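Local coordinates for elongation factor G (Thermus thermophilus, PDB 2DY1), which binds GTP together with magnesium and probably serves as a GTPase elongation factor in ribosomal translocation, at residues E415-E418 / L423-W426; P155-D160 / K236-A241; G588-D593 / L623-A628; E514-A519 / M531-I536. All coordinates share one frame; numbering follows the deposited sequence.

Contact 1 (E415-E418 / L423-W426); sequences ERQE and LLLW
With CG of Glu415 lodged between its own backbone N and carbonyl carbon (chi1 78°) and the indole of Trp426 swung beside its backbone N (chi1 -67°), carboxylate and ring meet on one face of an antiparallel beta hairpin, strands 413-416 and 423-427, at one side of the domain III sheet. Glu415 and Leu424 make the hydrogen-bonded pair: Glu415 N gives to Leu424 O at 2.9 Å and Leu424 N to Glu415 O at 2.7 Å. Leu424, buried against Ala386 and Pro452, is apolar for that reason; its CD1 lies 3.8 Å from CG of Gln417, whose OE1 accepts from Thr420 N. On the other face Arg416 and Leu423 form the non-hydrogen-bonded pair. The guanidinium lays one face over Leu423 CB, 3.5 Å from NH2, while NH2 bonds Gly421 O. A phenylalanine in place of Trp426 has no ring N-H and would probably leave the Glu415 carboxylate without its donor and freer to turn. Lys413 also makes a cation-pi contact with the indole. The bond from Trp426 NE1 reaches the anti lone pair of Glu415 OE2 over 2.7 Å and is bent, 141° at the hydrogen, with the oxygen tilted from the ring plane.

Contact 2 (P155-D160 / K236-A241); sequences PILPID and KAFHEA
Leu157 on strand 156-165 and Phe238 on helix 231-243 mark the closest approach of the two backbones, with their CA atoms 9.8 Å apart, a spacing that side chains must fill because no main-chain bond can span it. The side chains that fill it are all apolar. Phe238 reaches across: CG stands anti to the backbone N (chi1 169°), and this carries the ring across to the strand. There its edge, not its face, receives a methyl of Leu157. CD2 lies near the ring plane, 3.3 Å from CE1 and 3.6 Å from CD1, which is tight for carbon against carbon. Ile159, two residues on, and Phe238 reach out from opposite directions to meet, Ile159 CD1 lying 4.2 Å from Phe238 CZ in a looser touch. A flat, wide ring suits a gap of this size, and the branched leucine and isoleucine offer methyl ends that can fit against it. Helix 198-213 packs against the same core, Val208 and Ala211 against Leu157 and Ile212 against Phe238, and Pro249 and Ala271 also touch the ring. The arrangement is that of a helix packed on the central sheet of a P-loop GTPase domain, here with extra helices and strands inserted in the sequence between strands 156-165 and 248-252, which are parallel neighbours in the sheet, consistent with the G' insert of elongation factor G.

Contact 3 (G588-D593 / L623-A628); sequences GDVLSD and LEYYKA
Tyr625 reaches across from the start of helix 625-633 to helix 587-596, and its hydroxyl end arrives between Val590 and Asp593, one helical turn apart. This is the close, largely buried part of the contact. CG of Tyr625 stands anti to its backbone N (chi1 -166°), which sends the ring across the gap. Asp593 OD1 meets the ring edge near its plane, 3.6 Å from CE2, where the weakly positive ring hydrogens can face a carboxylate oxygen. Val590 adds only a light touch, CG1 4.0 Å from OH, and spends its methyls on Val580 and Ala582 of the sheet, which also takes Tyr625 at Leu578 and Val580. The polar bridge between the helices is a water: it accepts from Tyr625 OH at 2.6 Å and donates to Val590 O at 2.9 Å and to Asp593 OD1 at 2.5 Å.

The outer side is different. There Glu624, at the N-cap position, and exposed Lys627 turn to each other and not to the partner helix: Lys627 NZ bonds Glu624 OE2 at 2.9 Å from above the carboxylate plane, a salt bridge that suits long charged chains at the surface. The two helices lie on one face of the antiparallel sheet of the C-terminal domain, in the beta-alpha-beta-beta-alpha-beta order of a ferredoxin-like fold. Asp593 OD1 also forms a salt bridge with Arg597, so with arginine and water on the same oxygen the carboxylate is likely to stay ionised, and the tyrosine hydroxyl is satisfied without touching it directly.

Contact 4 (E514-A519 / M531-I536); sequences EGIKEA and MGFKAI
Phe533 and Ala535, two residues apart on strand 533-541, both turn toward helix 509-520 and share a single partner there, Ile516. Gly532 comes just before the strand, and its positive phi of 64° is one that glycine adopts easily, letting the chain bend as it enters the sheet. Phe533 follows, with CG between the backbone N and the carbonyl carbon (chi1 65°), a setting that raises the ring from the strand to meet the helix. The ring shows Ile516 its edge: CG2 of the isoleucine lies near the ring plane, 4.1 Å from CE2. Lys534, partly exposed, falls on the other face of the strand, where its charge is kept out of the buried layer, and has a weak, long ion pair with Glu496. Ala535 then faces the helix again, its CB 4.2 Å from the same Ile516 CG2. Here the backbones come nearest, 8.0 Å between CA of Ile516 and CA of Ala535, and a small methyl suits the closer spacing better than the ring two residues before it. Ile536 points away from the helix. A beta-branched residue serves well opposite this pair, since CG2 of Ile516 settles against both strand residues while the same side chain also touches Phe495. The unit is a beta-alpha-beta crossover of domain IV, strand 494-497, helix 509-520 and strand 533-541, in a fold related to ribosomal protein S5. Strand 533-541 runs between strands 494-497 and 477-489; Phe533 also touches Leu487 and Ile460, and Phe560 of helix 549-566 meets its ring, planes about 55° apart.

The four contacts lie in four different regions of the chain and share no helix or strand. Contact 1 is at the surface; its backbone bonds come from the hairpin pairing, and its charged and amide side chains suit an exposed place. Contacts 2 and 4 are buried joins of a helix to a strand, wholly apolar, each with an aliphatic methyl at the edge of a phenylalanine ring; their centres stand 68 Å apart, on opposite sides of the chain's centre. Contact 3 is buried too, but joins helix to helix and lets a water and a carboxylate into the interface. Contacts 1 and 3 come nearest, their closest atoms about 8 Å apart, without touching.

Contact 1 (E415-E418 / L423-W426)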
loop_
_atom_site.group_PDB
_atom_site.type_symbol
_atom_site.label_atom_id
_atom_site.label_comp_id
_atom_site.label_asym_id
_atom_site.label_seq_id
_atom_site.Cartn_x
_atom_site.Cartn_y
_atom_site.Cartn_z
ATOM N N GLU A 415 -16.404 2.047 1.250
ATOM C CA GLU A 415 -17.519 1.350 0.614
ATOM C C GLU A 415 -18.744 1.200 1.504
ATOM O O GLU A 415 -18.641 1.013 2.711
ATOM C CB GLU A 415 -17.093 -0.047 0.169
ATOM C CG GLU A 415 -17.041 -1.059 1.309
ATOM C CD GLU A 415 -17.086 -2.504 0.831
ATOM O OE1 GLU A 415 -18.046 -2.871 0.115
ATOM O OE2 GLU A 415 -16.165 -3.277 1.178
ATOM N N ARG A 416 -19.907 1.257 0.873
ATOM C CA ARG A 416 -21.181 1.092 1.555
ATOM C C ARG A 416 -21.456 -0.402 1.468
ATOM O O ARG A 416 -21.704 -0.919 0.374
ATOM C CB ARG A 416 -22.251 1.855 0.791
ATOM C CG ARG A 416 -23.614 1.871 1.424
ATOM C CD ARG A 416 -23.782 3.164 2.171
ATOM N NE ARG A 416 -23.751 2.949 3.600
ATOM C CZ ARG A 416 -23.598 3.922 4.486
ATOM N NH1 ARG A 416 -23.453 5.176 4.074
ATOM N NH2 ARG A 416 -23.611 3.634 5.778
ATOM N N GLN A 417 -21.400 -1.099 2.598
ATOM C CA GLN A 417 -21.625 -2.540 2.603
ATOM C C GLN A 417 -23.097 -2.804 2.272
ATOM O O GLN A 417 -23.967 -2.677 3.124
ATOM C CB GLN A 417 -21.272 -3.129 3.971
ATOM C CG GLN A 417 -20.608 -4.508 3.921
ATOM C CD GLN A 417 -21.497 -5.570 3.292
ATOM O OE1 GLN A 417 -22.609 -5.821 3.756
ATOM N NE2 GLN A 417 -21.004 -6.201 2.233
ATOM N N GLU A 418 -23.358 -3.168 1.023
ATOM C CA GLU A 418 -24.715 -3.432 0.545
ATOM C C GLU A 418 -25.565 -4.227 1.533
ATOM O O GLU A 418 -26.659 -3.818 1.920
ATOM C CB GLU A 418 -24.654 -4.216 -0.767
ATOM C CG GLU A 418 -23.624 -3.713 -1.761
ATOM C CD GLU A 418 -23.481 -4.631 -2.963
ATOM O OE1 GLU A 418 -23.158 -5.824 -2.769
ATOM O OE2 GLU A 418 -23.690 -4.161 -4.103
ATOM N N LEU A 423 -20.954 1.685 6.604
ATOM C CA LEU A 423 -20.011 2.434 5.782
ATOM C C LEU A 423 -18.648 1.904 6.236
ATOM O O LEU A 423 -18.237 2.114 7.379
ATOM C CB LEU A 423 -20.115 3.934 6.062
ATOM C CG LEU A 423 -19.088 4.795 5.328
ATOM C CD1 LEU A 423 -19.280 4.646 3.816
ATOM C CD2 LEU A 423 -19.222 6.231 5.748
ATOM N N LEU A 424 -17.940 1.223 5.344
ATOM C CA LEU A 424 -16.664 0.639 5.722
ATOM C C LEU A 424 -15.490 1.392 5.163
ATOM O O LEU A 424 -15.543 1.903 4.048
ATOM C CB LEU A 424 -16.567 -0.805 5.237
ATOM C CG LEU A 424 -17.645 -1.797 5.683
ATOM C CD1 LEU A 424 -17.303 -3.160 5.120
ATOM C CD2 LEU A 424 -17.727 -1.840 7.224
ATOM N N LEU A 425 -14.437 1.469 5.969
ATOM C CA LEU A 425 -13.178 2.078 5.551
ATOM C C LEU A 425 -12.173 0.925 5.583
ATOM O O LEU A 425 -12.048 0.220 6.582
ATOM C CB LEU A 425 -12.726 3.170 6.510
ATOM C CG LEU A 425 -11.420 3.876 6.072
ATOM C CD1 LEU A 425 -11.627 4.635 4.766
ATOM C CD2 LEU A 425 -10.989 4.840 7.165
ATOM N N TRP A 426 -11.495 0.697 4.468
ATOM C CA TRP A 426 -10.501 -0.365 4.377
ATOM C C TRP A 426 -9.118 0.242 4.316
ATOM O O TRP A 426 -8.876 1.152 3.518
ATOM C CB TRP A 426 -10.689 -1.169 3.112
ATOM C CG TRP A 426 -11.926 -1.963 3.053
ATOM C CD1 TRP A 426 -13.166 -1.541 2.660
ATOM C CD2 TRP A 426 -12.025 -3.361 3.298
ATOM N NE1 TRP A 426 -14.031 -2.607 2.635
ATOM C CE2 TRP A 426 -13.358 -3.738 3.021
ATOM C CE3 TRP A 426 -11.115 -4.337 3.724
ATOM C CZ2 TRP A 426 -13.806 -5.056 3.153
ATOM C CZ3 TRP A 426 -11.556 -5.648 3.853
ATOM C CH2 TRP A 426 -12.893 -5.996 3.567
#

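Contact 2 (P155-D160 / K236-A241)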
loop_
_atom_site.group_PDB
_atom_site.type_symbol
_atom_site.label_atom_id
_atom_site.label_comp_id
_atom_site.label_asym_id
_atom_site.label_seq_id
_atom_site.Cartn_x
_atom_site.Cartn_y
_atom_site.Cartn_z
ATOM N N PRO A 155 24.756 -8.705 -6.431
ATOM C CA PRO A 155 25.918 -7.919 -6.827
ATOM C C PRO A 155 26.153 -6.567 -6.162
ATOM O O PRO A 155 26.192 -5.536 -6.823
ATOM C CB PRO A 155 25.771 -7.833 -8.348
ATOM C CG PRO A 155 24.295 -7.787 -8.525
ATOM C CD PRO A 155 23.763 -8.775 -7.522
ATOM N N ILE A 156 26.351 -6.584 -4.851
ATOM C CA ILE A 156 26.641 -5.339 -4.150
ATOM C C ILE A 156 28.069 -4.910 -4.465
ATOM O O ILE A 156 28.916 -5.723 -4.868
ATOM C CB ILE A 156 26.462 -5.470 -2.619
ATOM C CG1 ILE A 156 27.320 -6.616 -2.076
ATOM C CG2 ILE A 156 25.001 -5.685 -2.303
ATOM C CD1 ILE A 156 28.091 -6.264 -0.827
ATOM N N LEU A 157 28.343 -3.625 -4.286
ATOM C CA LEU A 157 29.659 -3.089 -4.582
ATOM C C LEU A 157 30.049 -2.153 -3.440
ATOM O O LEU A 157 29.593 -1.017 -3.374
ATOM C CB LEU A 157 29.610 -2.316 -5.901
ATOM C CG LEU A 157 30.960 -1.898 -6.483
ATOM C CD1 LEU A 157 31.601 -3.095 -7.178
ATOM C CD2 LEU A 157 30.769 -0.779 -7.468
ATOM N N PRO A 158 30.903 -2.622 -2.524
ATOM C CA PRO A 158 31.304 -1.757 -1.404
ATOM C C PRO A 158 32.103 -0.539 -1.843
ATOM O O PRO A 158 33.165 -0.665 -2.433
ATOM C CB PRO A 158 32.141 -2.686 -0.517
ATOM C CG PRO A 158 31.627 -4.069 -0.877
ATOM C CD PRO A 158 31.440 -3.981 -2.373
ATOM N N ILE A 159 31.588 0.647 -1.564
ATOM C CA ILE A 159 32.284 1.879 -1.893
ATOM C C ILE A 159 33.064 2.319 -0.666
ATOM O O ILE A 159 34.194 2.800 -0.762
ATOM C CB ILE A 159 31.283 3.016 -2.259
ATOM C CG1 ILE A 159 30.454 2.607 -3.479
ATOM C CG2 ILE A 159 32.020 4.335 -2.463
ATOM C CD1 ILE A 159 31.279 2.209 -4.686
ATOM N N ASP A 160 32.446 2.146 0.500
ATOM C CA ASP A 160 33.054 2.579 1.752
ATOM C C ASP A 160 33.250 1.429 2.715
ATOM O O ASP A 160 32.485 0.458 2.699
ATOM C CB ASP A 160 32.121 3.538 2.514
ATOM C CG ASP A 160 31.793 4.790 1.743
ATOM O OD1 ASP A 160 32.743 5.424 1.238
ATOM O OD2 ASP A 160 30.587 5.152 1.671
ATOM N N LYS A 236 32.989 5.423 -16.040
ATOM C CA LYS A 236 31.883 5.261 -16.975
ATOM C C LYS A 236 31.286 3.865 -16.908
ATOM O O LYS A 236 30.072 3.700 -16.976
ATOM C CB LYS A 236 32.340 5.572 -18.409
ATOM C CG LYS A 236 32.708 7.041 -18.615
ATOM C CD LYS A 236 33.099 7.351 -20.059
ATOM C CE LYS A 236 33.383 8.840 -20.241
ATOM N NZ LYS A 236 33.789 9.187 -21.636
ATOM N N ALA A 237 32.129 2.849 -16.761
ATOM C CA ALA A 237 31.629 1.493 -16.673
ATOM C C ALA A 237 30.800 1.322 -15.393
ATOM O O ALA A 237 29.749 0.687 -15.413
ATOM C CB ALA A 237 32.783 0.497 -16.692
ATOM N N PHE A 238 31.300 1.891 -14.299
ATOM C CA PHE A 238 30.616 1.848 -12.996
ATOM C C PHE A 238 29.220 2.456 -13.132
ATOM O O PHE A 238 28.234 1.815 -12.775
ATOM C CB PHE A 238 31.430 2.634 -11.965
ATOM C CG PHE A 238 30.700 2.888 -10.663
ATOM C CD1 PHE A 238 30.343 1.837 -9.840
ATOM C CD2 PHE A 238 30.404 4.188 -10.271
ATOM C CE1 PHE A 238 29.687 2.074 -8.611
ATOM C CE2 PHE A 238 29.747 4.438 -9.048
ATOM C CZ PHE A 238 29.397 3.379 -8.227
ATOM N N HIS A 239 29.149 3.667 -13.665
ATOM C CA HIS A 239 27.864 4.361 -13.845
ATOM C C HIS A 239 26.914 3.554 -14.728
ATOM O O HIS A 239 25.716 3.449 -14.456
ATOM C CB HIS A 239 28.088 5.733 -14.481
ATOM C CG HIS A 239 26.863 6.596 -14.499
ATOM N ND1 HIS A 239 26.483 7.376 -13.422
ATOM C CD2 HIS A 239 25.926 6.792 -15.455
ATOM C CE1 HIS A 239 25.365 8.014 -13.720
ATOM N NE2 HIS A 239 25.005 7.678 -14.948
ATOM N N GLU A 240 27.453 2.962 -15.789
ATOM C CA GLU A 240 26.627 2.194 -16.696
ATOM C C GLU A 240 26.120 0.913 -16.051
ATOM O O GLU A 240 24.977 0.502 -16.267
ATOM C CB GLU A 240 27.447 1.902 -17.970
ATOM C CG GLU A 240 26.701 1.208 -19.079
ATOM C CD GLU A 240 25.553 2.022 -19.648
ATOM O OE1 GLU A 240 25.487 3.255 -19.423
ATOM O OE2 GLU A 240 24.721 1.407 -20.341
ATOM N N ALA A 241 26.953 0.280 -15.226
ATOM C CA ALA A 241 26.532 -0.942 -14.571
ATOM C C ALA A 241 25.416 -0.659 -13.554
ATOM O O ALA A 241 24.484 -1.445 -13.418
ATOM C CB ALA A 241 27.716 -1.620 -13.858
#

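Contact 3 (G588-D593 / L623-A628)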
loop_
_atom_site.group_PDB
_atom_site.type_symbol
_atom_site.label_atom_id
_atom_site.label_comp_id
_atom_site.label_asym_id
_atom_site.label_seq_id
_atom_site.Cartn_x
_atom_site.Cartn_y
_atom_site.Cartn_z
ATOM N N GLY A 588 2.939 -22.599 18.961
ATOM C CA GLY A 588 2.026 -23.097 19.978
ATOM C C GLY A 588 0.976 -22.092 20.420
ATOM O O GLY A 588 -0.191 -22.447 20.612
ATOM N N ASP A 589 1.386 -20.838 20.591
ATOM C CA ASP A 589 0.463 -19.788 21.005
ATOM C C ASP A 589 -0.518 -19.486 19.879
ATOM O O ASP A 589 -1.700 -19.248 20.120
ATOM C CB ASP A 589 1.230 -18.518 21.376
ATOM C CG ASP A 589 2.135 -18.716 22.574
ATOM O OD1 ASP A 589 1.626 -19.135 23.636
ATOM O OD2 ASP A 589 3.350 -18.451 22.455
ATOM N N VAL A 590 -0.014 -19.492 18.650
ATOM C CA VAL A 590 -0.843 -19.237 17.479
ATOM C C VAL A 590 -1.938 -20.295 17.399
ATOM O O VAL A 590 -3.126 -19.965 17.345
ATOM C CB VAL A 590 0.003 -19.268 16.184
ATOM C CG1 VAL A 590 -0.906 -19.274 14.956
ATOM C CG2 VAL A 590 0.925 -18.057 16.144
ATOM N N LEU A 591 -1.539 -21.565 17.401
ATOM C CA LEU A 591 -2.505 -22.655 17.335
ATOM C C LEU A 591 -3.444 -22.586 18.529
ATOM O O LEU A 591 -4.661 -22.657 18.373
ATOM C CB LEU A 591 -1.798 -24.012 17.316
ATOM C CG LEU A 591 -0.866 -24.302 16.137
ATOM C CD1 LEU A 591 -0.395 -25.747 16.218
ATOM C CD2 LEU A 591 -1.592 -24.058 14.822
ATOM N N SER A 592 -2.875 -22.443 19.723
ATOM C CA SER A 592 -3.680 -22.354 20.938
ATOM C C SER A 592 -4.775 -21.308 20.770
ATOM O O SER A 592 -5.942 -21.559 21.071
ATOM C CB SER A 592 -2.800 -21.986 22.135
ATOM O OG SER A 592 -3.595 -21.678 23.270
ATOM N N ASP A 593 -4.386 -20.134 20.280
ATOM C CA ASP A 593 -5.318 -19.035 20.058
ATOM C C ASP A 593 -6.303 -19.336 18.920
ATOM O O ASP A 593 -7.486 -19.016 19.025
ATOM C CB ASP A 593 -4.525 -17.747 19.784
ATOM C CG ASP A 593 -5.380 -16.636 19.201
ATOM O OD1 ASP A 593 -5.436 -16.531 17.958
ATOM O OD2 ASP A 593 -5.996 -15.875 19.977
ATOM N N LEU A 623 -12.177 -10.865 12.976
ATOM C CA LEU A 623 -12.295 -9.522 12.420
ATOM C C LEU A 623 -11.212 -8.584 12.942
ATOM O O LEU A 623 -10.914 -7.560 12.322
ATOM C CB LEU A 623 -13.679 -8.954 12.695
ATOM C CG LEU A 623 -14.749 -9.498 11.740
ATOM C CD1 LEU A 623 -16.124 -9.132 12.247
ATOM C CD2 LEU A 623 -14.521 -8.929 10.348
ATOM N N GLU A 624 -10.629 -8.923 14.091
ATOM C CA GLU A 624 -9.552 -8.107 14.634
ATOM C C GLU A 624 -8.308 -8.940 14.838
ATOM O O GLU A 624 -7.489 -8.639 15.705
ATOM C CB GLU A 624 -9.954 -7.449 15.956
ATOM C CG GLU A 624 -11.034 -6.412 15.783
ATOM C CD GLU A 624 -11.079 -5.418 16.909
ATOM O OE1 GLU A 624 -11.240 -5.837 18.074
ATOM O OE2 GLU A 624 -10.959 -4.210 16.627
ATOM N N TYR A 625 -8.151 -9.982 14.029
ATOM C CA TYR A 625 -6.980 -10.828 14.145
ATOM C C TYR A 625 -5.740 -9.952 13.917
ATOM O O TYR A 625 -4.699 -10.169 14.533
ATOM C CB TYR A 625 -7.040 -11.966 13.115
ATOM C CG TYR A 625 -6.053 -13.086 13.375
ATOM C CD1 TYR A 625 -5.098 -13.434 12.420
ATOM C CD2 TYR A 625 -6.071 -13.795 14.580
ATOM C CE1 TYR A 625 -4.175 -14.465 12.660
ATOM C CE2 TYR A 625 -5.154 -14.823 14.830
ATOM C CZ TYR A 625 -4.215 -15.149 13.867
ATOM O OH TYR A 625 -3.309 -16.156 14.111
ATOM N N TYR A 626 -5.867 -8.939 13.057
ATOM C CA TYR A 626 -4.743 -8.053 12.768
ATOM C C TYR A 626 -4.210 -7.363 14.026
ATOM O O TYR A 626 -3.034 -7.020 14.084
ATOM C CB TYR A 626 -5.122 -7.001 11.700
ATOM C CG TYR A 626 -6.070 -5.907 12.151
ATOM C CD1 TYR A 626 -7.443 -6.139 12.256
ATOM C CD2 TYR A 626 -5.595 -4.622 12.438
ATOM C CE1 TYR A 626 -8.314 -5.128 12.625
ATOM C CE2 TYR A 626 -6.463 -3.598 12.814
ATOM C CZ TYR A 626 -7.820 -3.858 12.902
ATOM O OH TYR A 626 -8.674 -2.838 13.246
ATOM N N LYS A 627 -5.063 -7.176 15.031
ATOM C CA LYS A 627 -4.634 -6.522 16.272
ATOM C C LYS A 627 -3.942 -7.484 17.229
ATOM O O LYS A 627 -3.065 -7.084 17.990
ATOM C CB LYS A 627 -5.826 -5.886 17.000
ATOM C CG LYS A 627 -6.407 -4.648 16.331
ATOM C CD LYS A 627 -7.449 -3.975 17.224
ATOM C CE LYS A 627 -8.010 -2.731 16.567
ATOM N NZ LYS A 627 -9.110 -2.108 17.376
ATOM N N ALA A 628 -4.326 -8.752 17.172
ATOM C CA ALA A 628 -3.776 -9.761 18.069
ATOM C C ALA A 628 -2.535 -10.489 17.571
ATOM O O ALA A 628 -1.722 -10.954 18.375
ATOM C CB ALA A 628 -4.864 -10.780 18.409
HETATM O O HOH W 1 -3.734 -17.322 16.358
#

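Contact 4 (E514-A519 / M531-I536)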
loop_
_atom_site.group_PDB
_atom_site.type_symbol
_atom_site.label_atom_id
_atom_site.label_comp_id
_atom_site.label_asym_id
_atom_site.label_seq_id
_atom_site.Cartn_x
_atom_site.Cartn_y
_atom_site.Cartn_z
ATOM N N GLU A 514 -38.664 -11.925 -9.474
ATOM C CA GLU A 514 -38.302 -10.705 -8.738
ATOM C C GLU A 514 -38.815 -10.757 -7.305
ATOM O O GLU A 514 -38.097 -10.427 -6.366
ATOM C CB GLU A 514 -38.898 -9.465 -9.410
ATOM C CG GLU A 514 -38.168 -8.945 -10.627
ATOM C CD GLU A 514 -38.864 -7.721 -11.215
ATOM O OE1 GLU A 514 -39.241 -6.816 -10.432
ATOM O OE2 GLU A 514 -39.030 -7.664 -12.454
ATOM N N GLY A 515 -40.079 -11.149 -7.144
ATOM C CA GLY A 515 -40.675 -11.236 -5.823
ATOM C C GLY A 515 -39.996 -12.244 -4.916
ATOM O O GLY A 515 -39.885 -12.047 -3.710
ATOM N N ILE A 516 -39.563 -13.359 -5.490
ATOM C CA ILE A 516 -38.868 -14.365 -4.702
ATOM C C ILE A 516 -37.511 -13.814 -4.293
ATOM O O ILE A 516 -37.114 -13.937 -3.134
ATOM C CB ILE A 516 -38.675 -15.689 -5.510
ATOM C CG1 ILE A 516 -40.006 -16.454 -5.543
ATOM C CG2 ILE A 516 -37.584 -16.542 -4.871
ATOM C CD1 ILE A 516 -40.250 -17.205 -6.846
ATOM N N LYS A 517 -36.802 -13.204 -5.238
ATOM C CA LYS A 517 -35.493 -12.652 -4.913
ATOM C C LYS A 517 -35.606 -11.564 -3.843
ATOM O O LYS A 517 -34.783 -11.490 -2.931
ATOM C CB LYS A 517 -34.807 -12.110 -6.166
ATOM C CG LYS A 517 -34.268 -13.195 -7.101
ATOM C CD LYS A 517 -33.624 -12.555 -8.328
ATOM C CE LYS A 517 -32.922 -13.577 -9.201
ATOM N NZ LYS A 517 -32.295 -12.935 -10.394
ATOM N N GLU A 518 -36.644 -10.739 -3.932
ATOM C CA GLU A 518 -36.829 -9.675 -2.952
ATOM C C GLU A 518 -37.100 -10.215 -1.551
ATOM O O GLU A 518 -36.532 -9.726 -0.572
ATOM C CB GLU A 518 -37.945 -8.729 -3.422
ATOM C CG GLU A 518 -37.578 -8.037 -4.744
ATOM C CD GLU A 518 -38.723 -7.258 -5.384
ATOM O OE1 GLU A 518 -39.897 -7.504 -5.035
ATOM O OE2 GLU A 518 -38.440 -6.409 -6.257
ATOM N N ALA A 519 -37.936 -11.245 -1.441
ATOM C CA ALA A 519 -38.243 -11.814 -0.141
ATOM C C ALA A 519 -37.034 -12.559 0.401
ATOM O O ALA A 519 -36.861 -12.684 1.616
ATOM C CB ALA A 519 -39.439 -12.768 -0.244
ATOM N N MET A 531 -29.937 -17.993 0.948
ATOM C CA MET A 531 -29.237 -18.607 -0.164
ATOM C C MET A 531 -29.391 -20.130 -0.117
ATOM O O MET A 531 -30.045 -20.680 0.769
ATOM C CB MET A 531 -27.742 -18.250 -0.117
ATOM C CG MET A 531 -27.023 -18.688 1.159
ATOM S SD MET A 531 -25.218 -18.364 1.126
ATOM C CE MET A 531 -25.154 -17.135 -0.091
ATOM N N GLY A 532 -28.787 -20.793 -1.090
ATOM C CA GLY A 532 -28.831 -22.241 -1.129
ATOM C C GLY A 532 -30.201 -22.871 -1.310
ATOM O O GLY A 532 -30.544 -23.824 -0.608
ATOM N N PHE A 533 -30.991 -22.348 -2.244
ATOM C CA PHE A 533 -32.308 -22.929 -2.506
ATOM C C PHE A 533 -32.682 -22.835 -3.965
ATOM O O PHE A 533 -32.240 -21.931 -4.680
ATOM C CB PHE A 533 -33.409 -22.239 -1.690
ATOM C CG PHE A 533 -33.635 -20.803 -2.054
ATOM C CD1 PHE A 533 -32.971 -19.780 -1.372
ATOM C CD2 PHE A 533 -34.507 -20.457 -3.088
ATOM C CE1 PHE A 533 -33.175 -18.444 -1.713
ATOM C CE2 PHE A 533 -34.713 -19.126 -3.435
ATOM C CZ PHE A 533 -34.046 -18.110 -2.746
ATOM N N LYS A 534 -33.512 -23.781 -4.391
ATOM C CA LYS A 534 -34.026 -23.804 -5.745
ATOM C C LYS A 534 -35.487 -23.435 -5.547
ATOM O O LYS A 534 -36.146 -23.971 -4.651
ATOM C CB LYS A 534 -33.910 -25.206 -6.352
ATOM C CG LYS A 534 -34.436 -25.299 -7.779
ATOM C CD LYS A 534 -34.324 -26.721 -8.330
ATOM C CE LYS A 534 -32.877 -27.193 -8.392
ATOM N NZ LYS A 534 -32.757 -28.554 -8.994
ATOM N N ALA A 535 -35.971 -22.487 -6.347
ATOM C CA ALA A 535 -37.353 -22.044 -6.273
ATOM C C ALA A 535 -38.056 -22.542 -7.534
ATOM O O ALA A 535 -37.661 -22.209 -8.654
ATOM C CB ALA A 535 -37.418 -20.512 -6.200
ATOM N N ILE A 536 -39.100 -23.336 -7.337
ATOM C CA ILE A 536 -39.875 -23.905 -8.429
ATOM C C ILE A 536 -41.308 -23.363 -8.389
ATOM O O ILE A 536 -42.022 -23.552 -7.396
ATOM C CB ILE A 536 -39.918 -25.447 -8.299
ATOM C CG1 ILE A 536 -38.488 -26.009 -8.284
ATOM C CG2 ILE A 536 -40.702 -26.041 -9.460
ATOM C CD1 ILE A 536 -38.419 -27.512 -8.013
#